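Side-chain contacts in phospho-2-dehydro-3-deoxyheptonate aldolase (Francisella tularensis, PDB 3TQK), which probably catalyses the condensation of phosphoenolpyruvate with D-erythrose 4-phosphate to DAHP, the first step of chorismate biosynthesis: residues K35-I40 / L176-G181; G103-P108 / Y114-G119. All coordinates share one frame; numbering follows the deposited sequence.

How the interactions relate
Interaction 1 and interaction 2 belong to one TIM-barrel fold, built on a closed parallel sheet of eight strands. Their centres lie 26 Å apart and their nearest atoms about 13 Å apart, without touching. Interaction 1 joins helix 27-45, which precedes the first barrel strand, to the start of the fifth, 179-183. Interaction 2 lies between the second and third strands, where the long loop after 84-89 meets the start of helix 116-132. Along the chain it is nested within the stretch that interaction 1 closes. One contact thus packs a helix ahead of the barrel strands against the chain entering the fifth, and the other shapes a loop leading into a barrel helix. Both also reach the second subunit of the dimer.

Interaction 1: K35-I40 / L176-G181; sequences KSRKEI and LSASIG
Arg-37 lays its guanidinium over the loop at Ser-177 and Ala-178, where the chain enters strand 179-183 of the TIM barrel. Arg-37 itself sits on helix 27-45, which comes before the first barrel strand. CG of Arg-37 is anti to the carbonyl carbon (chi1 -82°), and the chain then runs extended to NE. This brings one face of the guanidinium against the loop. Ala-178 N stands 3.8 Å above that plane, offset toward the rim. Arg-37 NH1 comes 3.4 Å from Ser-177 CB. These are packing contacts; the polar partner of Arg-37 NH2 is the carbonyl O of Ile-154, which helps fix the rotation of the group. Ser-177 also packs on Asn-6 of the second subunit.

One turn further along the helix, Ile-40 meets Ser-179. CG1 of Ile-40 is anti to the backbone N (chi1 -168°), which puts CG2 between the backbone N and the carbonyl carbon. Ile-40 CG2 comes 3.6 Å from Ser-179 OG. Both side chains also pack on Trp-156 of the adjacent strand. A water joins the two segments: it donates to Arg-37 O at 2.8 Å and is hydrogen-bonded to Ser-179 OG at 2.6 Å.

Interaction 2: G103-P108 / Y114-G119; sequences GFINDP and YNINKG
Asp-107 and Tyr-114 make the direct hydrogen bond of this contact, from Tyr-114 N to Asp-107 OD1 (3.2 Å, 161°). The N-H meets the carboxylate from above its plane, 51° out of it. A water donates to the same OD1 and accepts from Asn-115 N. Asp-107 OD2 takes the N-H of Asn-112. Asn-115 is the N-cap of helix 116-132; its OD1 accepts a weak bond from Lys-118 N.

The backbones come close enough for two CA-H...O contacts: Ile-116 CA to Ile-105 O at 3.4 Å, and Tyr-114 CA to Asn-106 O at 3.2 Å. Gly-119 lets the chains approach, with its CA 3.7 Å from Phe-104 O.

In the packing, Pro-108 CG rests 3.6 Å from Gly-119 N. The apolar pair Ile-105 and Ile-116 cross at about a right angle, CG2 to CG2 at 4.1 Å. In both, CG1 lies anti to the carbonyl carbon (chi1 -73° in Ile-105), which leaves CG2 anti to the backbone N. Beyond them, Ile-105 packs on Leu-120 and Ala-123 of helix 116-132.

The Tyr-114 ring stacks with His-205 of the second subunit. The loop after strand 84-89 thus folds against the first turn of helix 116-132, which leads to strand 137-140.

Interaction 1: K35-I40 / L176-G181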
ATOM      1  N   LYS A  35     -30.111   1.871  -4.180  1.00 24.88           N
ATOM      2  CA  LYS A  35     -30.504   3.022  -4.974  1.00 25.35           C
ATOM      3  C   LYS A  35     -29.360   4.006  -5.164  1.00 23.76           C
ATOM      4  O   LYS A  35     -29.055   4.398  -6.297  1.00 23.61           O
ATOM      5  CB  LYS A  35     -31.693   3.716  -4.315  1.00 27.03           C
ATOM      6  CG  LYS A  35     -32.206   4.979  -5.003  1.00 29.71           C
ATOM      7  CD  LYS A  35     -33.392   5.525  -4.193  1.00 34.05           C
ATOM      8  CE  LYS A  35     -34.002   6.779  -4.777  1.00 36.20           C
ATOM      9  NZ  LYS A  35     -35.438   6.863  -4.338  1.00 40.46           N
ATOM     10  N   SER A  36     -28.716   4.396  -4.074  1.00 22.68           N
ATOM     11  CA  SER A  36     -27.654   5.395  -4.147  1.00 21.93           C
ATOM     12  C   SER A  36     -26.464   4.905  -4.965  1.00 21.43           C
ATOM     13  O   SER A  36     -25.798   5.703  -5.627  1.00 21.43           O
ATOM     14  CB  SER A  36     -27.200   5.813  -2.743  1.00 22.25           C
ATOM     15  OG  SER A  36     -26.766   4.714  -1.964  1.00 21.55           O
ATOM     16  N   ARG A  37     -26.197   3.597  -4.930  1.00 21.12           N
ATOM     17  CA  ARG A  37     -25.113   3.021  -5.728  1.00 20.48           C
ATOM     18  C   ARG A  37     -25.382   3.164  -7.223  1.00 21.03           C
ATOM     19  O   ARG A  37     -24.471   3.487  -7.988  1.00 20.42           O
ATOM     20  CB  ARG A  37     -24.885   1.548  -5.397  1.00 19.94           C
ATOM     21  CG  ARG A  37     -24.054   1.315  -4.180  1.00 19.52           C
ATOM     22  CD  ARG A  37     -23.861  -0.160  -3.955  1.00 19.68           C
ATOM     23  NE  ARG A  37     -23.006  -0.473  -2.813  1.00 17.42           N
ATOM     24  CZ  ARG A  37     -22.843  -1.701  -2.320  1.00 18.95           C
ATOM     25  NH1 ARG A  37     -23.469  -2.726  -2.868  1.00 19.43           N
ATOM     26  NH2 ARG A  37     -22.049  -1.914  -1.277  1.00 20.56           N
ATOM     27  N   LYS A  38     -26.620   2.900  -7.637  1.00 22.23           N
ATOM     28  CA  LYS A  38     -26.992   3.087  -9.037  1.00 23.27           C
ATOM     29  C   LYS A  38     -26.854   4.567  -9.403  1.00 22.82           C
ATOM     30  O   LYS A  38     -26.292   4.914 -10.436  1.00 22.08           O
ATOM     31  CB  LYS A  38     -28.422   2.615  -9.314  1.00 24.66           C
ATOM     32  CG  LYS A  38     -28.630   1.104  -9.269  1.00 27.51           C
ATOM     33  CD  LYS A  38     -30.085   0.782  -9.648  1.00 32.00           C
ATOM     34  CE  LYS A  38     -30.605  -0.519  -9.021  1.00 34.12           C
ATOM     35  NZ  LYS A  38     -32.113  -0.487  -8.898  1.00 35.85           N
ATOM     36  N   GLU A  39     -27.347   5.427  -8.526  1.00 22.83           N
ATOM     37  CA  GLU A  39     -27.249   6.862  -8.732  1.00 23.25           C
ATOM     38  C   GLU A  39     -25.812   7.388  -8.863  1.00 22.13           C
ATOM     39  O   GLU A  39     -25.542   8.181  -9.763  1.00 22.59           O
ATOM     40  CB  GLU A  39     -28.008   7.602  -7.632  1.00 24.19           C
ATOM     41  CG  GLU A  39     -29.538   7.371  -7.713  1.00 26.95           C
ATOM     42  CD  GLU A  39     -30.345   8.253  -6.752  1.00 30.91           C
ATOM     43  OE1 GLU A  39     -29.733   9.060  -6.012  1.00 30.02           O
ATOM     44  OE2 GLU A  39     -31.602   8.141  -6.758  1.00 35.27           O
ATOM     45  N   ILE A  40     -24.888   6.967  -8.000  1.00 20.74           N
ATOM     46  CA  ILE A  40     -23.503   7.471  -8.108  1.00 19.63           C
ATOM     47  C   ILE A  40     -22.794   6.873  -9.330  1.00 19.43           C
ATOM     48  O   ILE A  40     -21.992   7.560  -9.967  1.00 19.81           O
ATOM     49  CB  ILE A  40     -22.654   7.240  -6.823  1.00 18.91           C
ATOM     50  CG1 ILE A  40     -21.339   8.024  -6.882  1.00 18.87           C
ATOM     51  CG2 ILE A  40     -22.360   5.753  -6.595  1.00 17.22           C
ATOM     52  CD1 ILE A  40     -21.478   9.512  -7.084  1.00 16.70           C
ATOM     53  N   LEU A 176     -14.895  -5.013  -4.851  1.00 18.97           N
ATOM     54  CA  LEU A 176     -15.910  -4.316  -4.074  1.00 18.96           C
ATOM     55  C   LEU A 176     -17.097  -3.922  -4.953  1.00 18.85           C
ATOM     56  O   LEU A 176     -16.922  -3.653  -6.137  1.00 19.41           O
ATOM     57  CB  LEU A 176     -15.303  -3.076  -3.415  1.00 18.59           C
ATOM     58  CG  LEU A 176     -14.365  -3.413  -2.261  1.00 18.58           C
ATOM     59  CD1 LEU A 176     -13.654  -2.167  -1.798  1.00 16.99           C
ATOM     60  CD2 LEU A 176     -15.128  -4.048  -1.120  1.00 18.18           C
ATOM     61  N   SER A 177     -18.297  -3.895  -4.372  1.00 18.67           N
ATOM     62  CA  SER A 177     -19.499  -3.519  -5.111  1.00 19.15           C
ATOM     63  C   SER A 177     -19.652  -1.997  -5.240  1.00 18.92           C
ATOM     64  O   SER A 177     -20.103  -1.501  -6.265  1.00 19.77           O
ATOM     65  CB  SER A 177     -20.746  -4.099  -4.443  1.00 19.79           C
ATOM     66  OG  SER A 177     -20.800  -5.511  -4.571  1.00 21.72           O
ATOM     67  N   ALA A 178     -19.297  -1.270  -4.192  1.00 18.39           N
ATOM     68  CA  ALA A 178     -19.352   0.190  -4.188  1.00 18.60           C
ATOM     69  C   ALA A 178     -18.594   0.776  -5.378  1.00 18.52           C
ATOM     70  O   ALA A 178     -17.668   0.164  -5.895  1.00 19.12           O
ATOM     71  CB  ALA A 178     -18.760   0.731  -2.886  1.00 17.56           C
ATOM     72  N   SER A 179     -18.998   1.960  -5.814  1.00 18.48           N
ATOM     73  CA  SER A 179     -18.149   2.754  -6.689  1.00 18.52           C
ATOM     74  C   SER A 179     -16.907   3.159  -5.887  1.00 18.07           C
ATOM     75  O   SER A 179     -16.981   3.301  -4.666  1.00 18.12           O
ATOM     76  CB  SER A 179     -18.897   3.987  -7.190  1.00 18.84           C
ATOM     77  OG  SER A 179     -19.929   3.627  -8.083  1.00 18.43           O
ATOM     78  N   ILE A 180     -15.778   3.334  -6.568  1.00 17.59           N
ATOM     79  CA  ILE A 180     -14.512   3.607  -5.900  1.00 17.32           C
ATOM     80  C   ILE A 180     -13.758   4.747  -6.581  1.00 17.30           C
ATOM     81  O   ILE A 180     -13.542   4.711  -7.777  1.00 17.78           O
ATOM     82  CB  ILE A 180     -13.587   2.380  -5.908  1.00 17.46           C
ATOM     83  CG1 ILE A 180     -14.248   1.181  -5.237  1.00 18.04           C
ATOM     84  CG2 ILE A 180     -12.259   2.700  -5.215  1.00 16.46           C
ATOM     85  CD1 ILE A 180     -14.529   1.395  -3.754  1.00 20.17           C
ATOM     86  N   GLY A 181     -13.350   5.743  -5.806  1.00 16.87           N
ATOM     87  CA  GLY A 181     -12.438   6.762  -6.271  1.00 17.59           C
ATOM     88  C   GLY A 181     -11.027   6.501  -5.756  1.00 17.96           C
ATOM     89  O   GLY A 181     -10.847   6.035  -4.624  1.00 16.83           O
TER
HETATM   90  O   HOH W   1     -22.034   2.292  -7.307  1.00 10.47           O

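Interaction 2: G103-P108 / Y114-G119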
ATOM      1  N   GLY A 103      -7.191   6.352  14.357  1.00 32.01           N
ATOM      2  CA  GLY A 103      -8.599   6.477  14.047  1.00 31.05           C
ATOM      3  C   GLY A 103      -9.499   5.638  14.923  1.00 30.36           C
ATOM      4  O   GLY A 103      -9.039   4.966  15.836  1.00 30.71           O
ATOM      5  N   PHE A 104     -10.790   5.682  14.612  1.00 29.30           N
ATOM      6  CA  PHE A 104     -11.832   5.152  15.482  1.00 29.30           C
ATOM      7  C   PHE A 104     -11.848   3.621  15.519  1.00 27.86           C
ATOM      8  O   PHE A 104     -12.109   3.029  16.556  1.00 28.25           O
ATOM      9  CB  PHE A 104     -13.205   5.689  15.049  1.00 29.02           C
ATOM     10  CG  PHE A 104     -14.335   5.298  15.967  1.00 29.93           C
ATOM     11  CD1 PHE A 104     -15.236   4.308  15.596  1.00 30.53           C
ATOM     12  CD2 PHE A 104     -14.489   5.909  17.198  1.00 32.56           C
ATOM     13  CE1 PHE A 104     -16.282   3.942  16.431  1.00 31.87           C
ATOM     14  CE2 PHE A 104     -15.528   5.538  18.053  1.00 34.40           C
ATOM     15  CZ  PHE A 104     -16.428   4.548  17.662  1.00 33.52           C
ATOM     16  N   ILE A 105     -11.578   2.981  14.396  1.00 26.16           N
ATOM     17  CA  ILE A 105     -11.487   1.521  14.393  1.00 25.37           C
ATOM     18  C   ILE A 105     -10.307   1.034  15.242  1.00 25.67           C
ATOM     19  O   ILE A 105     -10.451   0.113  16.035  1.00 25.76           O
ATOM     20  CB  ILE A 105     -11.433   0.955  12.947  1.00 23.85           C
ATOM     21  CG1 ILE A 105     -12.823   1.068  12.307  1.00 23.17           C
ATOM     22  CG2 ILE A 105     -10.976  -0.484  12.935  1.00 22.21           C
ATOM     23  CD1 ILE A 105     -12.857   0.720  10.802  1.00 21.30           C
ATOM     24  N   ASN A 106      -9.151   1.666  15.084  1.00 26.05           N
ATOM     25  CA  ASN A 106      -7.939   1.219  15.774  1.00 26.79           C
ATOM     26  C   ASN A 106      -8.005   1.469  17.275  1.00 28.09           C
ATOM     27  O   ASN A 106      -7.488   0.680  18.060  1.00 27.82           O
ATOM     28  CB  ASN A 106      -6.698   1.908  15.186  1.00 27.56           C
ATOM     29  CG  ASN A 106      -5.384   1.300  15.688  1.00 28.75           C
ATOM     30  OD1 ASN A 106      -5.027   0.193  15.306  1.00 32.02           O
ATOM     31  ND2 ASN A 106      -4.660   2.034  16.528  1.00 29.56           N
ATOM     32  N   ASP A 107      -8.645   2.565  17.671  1.00 28.72           N
ATOM     33  CA  ASP A 107      -8.637   2.975  19.064  1.00 30.61           C
ATOM     34  C   ASP A 107      -9.847   3.869  19.356  1.00 31.65           C
ATOM     35  O   ASP A 107      -9.687   5.081  19.539  1.00 32.48           O
ATOM     36  CB  ASP A 107      -7.315   3.685  19.344  1.00 31.67           C
ATOM     37  CG  ASP A 107      -7.129   4.061  20.791  1.00 33.07           C
ATOM     38  OD1 ASP A 107      -7.627   3.364  21.704  1.00 33.26           O
ATOM     39  OD2 ASP A 107      -6.438   5.065  21.008  1.00 34.06           O
ATOM     40  N   PRO A 108     -11.066   3.270  19.391  1.00 31.73           N
ATOM     41  CA  PRO A 108     -12.318   4.026  19.539  1.00 32.67           C
ATOM     42  C   PRO A 108     -12.405   4.850  20.813  1.00 35.07           C
ATOM     43  O   PRO A 108     -12.984   5.932  20.800  1.00 36.39           O
ATOM     44  CB  PRO A 108     -13.391   2.930  19.556  1.00 31.96           C
ATOM     45  CG  PRO A 108     -12.681   1.711  19.968  1.00 31.67           C
ATOM     46  CD  PRO A 108     -11.338   1.820  19.348  1.00 30.78           C
ATOM     47  N   TYR A 114      -6.712   0.386  22.281  1.00 31.90           N
ATOM     48  CA  TYR A 114      -6.670  -0.346  21.012  1.00 29.44           C
ATOM     49  C   TYR A 114      -7.749  -1.421  20.886  1.00 28.18           C
ATOM     50  O   TYR A 114      -7.494  -2.531  20.418  1.00 27.71           O
ATOM     51  CB  TYR A 114      -5.273  -0.936  20.767  1.00 29.39           C
ATOM     52  CG  TYR A 114      -4.189   0.116  20.704  1.00 31.37           C
ATOM     53  CD1 TYR A 114      -4.093   0.968  19.604  1.00 32.68           C
ATOM     54  CD2 TYR A 114      -3.267   0.274  21.739  1.00 33.81           C
ATOM     55  CE1 TYR A 114      -3.102   1.938  19.528  1.00 33.19           C
ATOM     56  CE2 TYR A 114      -2.275   1.245  21.672  1.00 35.23           C
ATOM     57  CZ  TYR A 114      -2.204   2.071  20.560  1.00 34.95           C
ATOM     58  OH  TYR A 114      -1.239   3.041  20.469  1.00 37.64           O
ATOM     59  N   ASN A 115      -8.973  -1.066  21.263  1.00 27.96           N
ATOM     60  CA  ASN A 115     -10.075  -2.015  21.290  1.00 26.69           C
ATOM     61  C   ASN A 115     -10.674  -2.091  19.903  1.00 24.92           C
ATOM     62  O   ASN A 115     -11.735  -1.518  19.627  1.00 23.88           O
ATOM     63  CB  ASN A 115     -11.119  -1.584  22.317  1.00 28.08           C
ATOM     64  CG  ASN A 115     -12.011  -2.733  22.775  1.00 27.68           C
ATOM     65  OD1 ASN A 115     -12.185  -3.731  22.069  1.00 22.59           O
ATOM     66  ND2 ASN A 115     -12.578  -2.590  23.976  1.00 25.68           N
ATOM     67  N   ILE A 116      -9.974  -2.810  19.032  1.00 23.54           N
ATOM     68  CA  ILE A 116     -10.338  -2.850  17.637  1.00 22.54           C
ATOM     69  C   ILE A 116     -11.682  -3.530  17.454  1.00 22.27           C
ATOM     70  O   ILE A 116     -12.463  -3.108  16.627  1.00 21.89           O
ATOM     71  CB  ILE A 116      -9.241  -3.498  16.754  1.00 21.67           C
ATOM     72  CG1 ILE A 116      -7.939  -2.694  16.866  1.00 22.70           C
ATOM     73  CG2 ILE A 116      -9.688  -3.554  15.289  1.00 20.29           C
ATOM     74  CD1 ILE A 116      -6.712  -3.371  16.275  1.00 22.43           C
ATOM     75  N   ASN A 117     -11.979  -4.562  18.242  1.00 23.44           N
ATOM     76  CA  ASN A 117     -13.289  -5.228  18.119  1.00 22.76           C
ATOM     77  C   ASN A 117     -14.422  -4.235  18.386  1.00 23.32           C
ATOM     78  O   ASN A 117     -15.389  -4.175  17.635  1.00 21.89           O
ATOM     79  CB  ASN A 117     -13.377  -6.432  19.047  1.00 23.27           C
ATOM     80  CG  ASN A 117     -12.509  -7.577  18.590  1.00 21.82           C
ATOM     81  OD1 ASN A 117     -12.795  -8.211  17.582  1.00 19.34           O
ATOM     82  ND2 ASN A 117     -11.443  -7.861  19.340  1.00 22.52           N
ATOM     83  N   LYS A 118     -14.267  -3.436  19.443  1.00 24.54           N
ATOM     84  CA  LYS A 118     -15.242  -2.399  19.777  1.00 25.79           C
ATOM     85  C   LYS A 118     -15.367  -1.387  18.636  1.00 25.43           C
ATOM     86  O   LYS A 118     -16.468  -1.017  18.227  1.00 25.63           O
ATOM     87  CB  LYS A 118     -14.848  -1.688  21.070  1.00 27.15           C
ATOM     88  CG  LYS A 118     -15.885  -0.701  21.576  1.00 28.51           C
ATOM     89  CD  LYS A 118     -15.562  -0.261  22.997  1.00 29.98           C
ATOM     90  CE  LYS A 118     -16.243   1.040  23.334  1.00 30.46           C
ATOM     91  NZ  LYS A 118     -16.002   1.447  24.741  1.00 31.57           N
ATOM     92  N   GLY A 119     -14.220  -0.967  18.115  1.00 25.29           N
ATOM     93  CA  GLY A 119     -14.159  -0.057  16.993  1.00 24.41           C
ATOM     94  C   GLY A 119     -14.961  -0.560  15.821  1.00 23.58           C
ATOM     95  O   GLY A 119     -15.789   0.172  15.270  1.00 23.87           O
TER
HETATM   96  O   HOH W   2      -9.753   1.725  22.078  1.00  5.22           O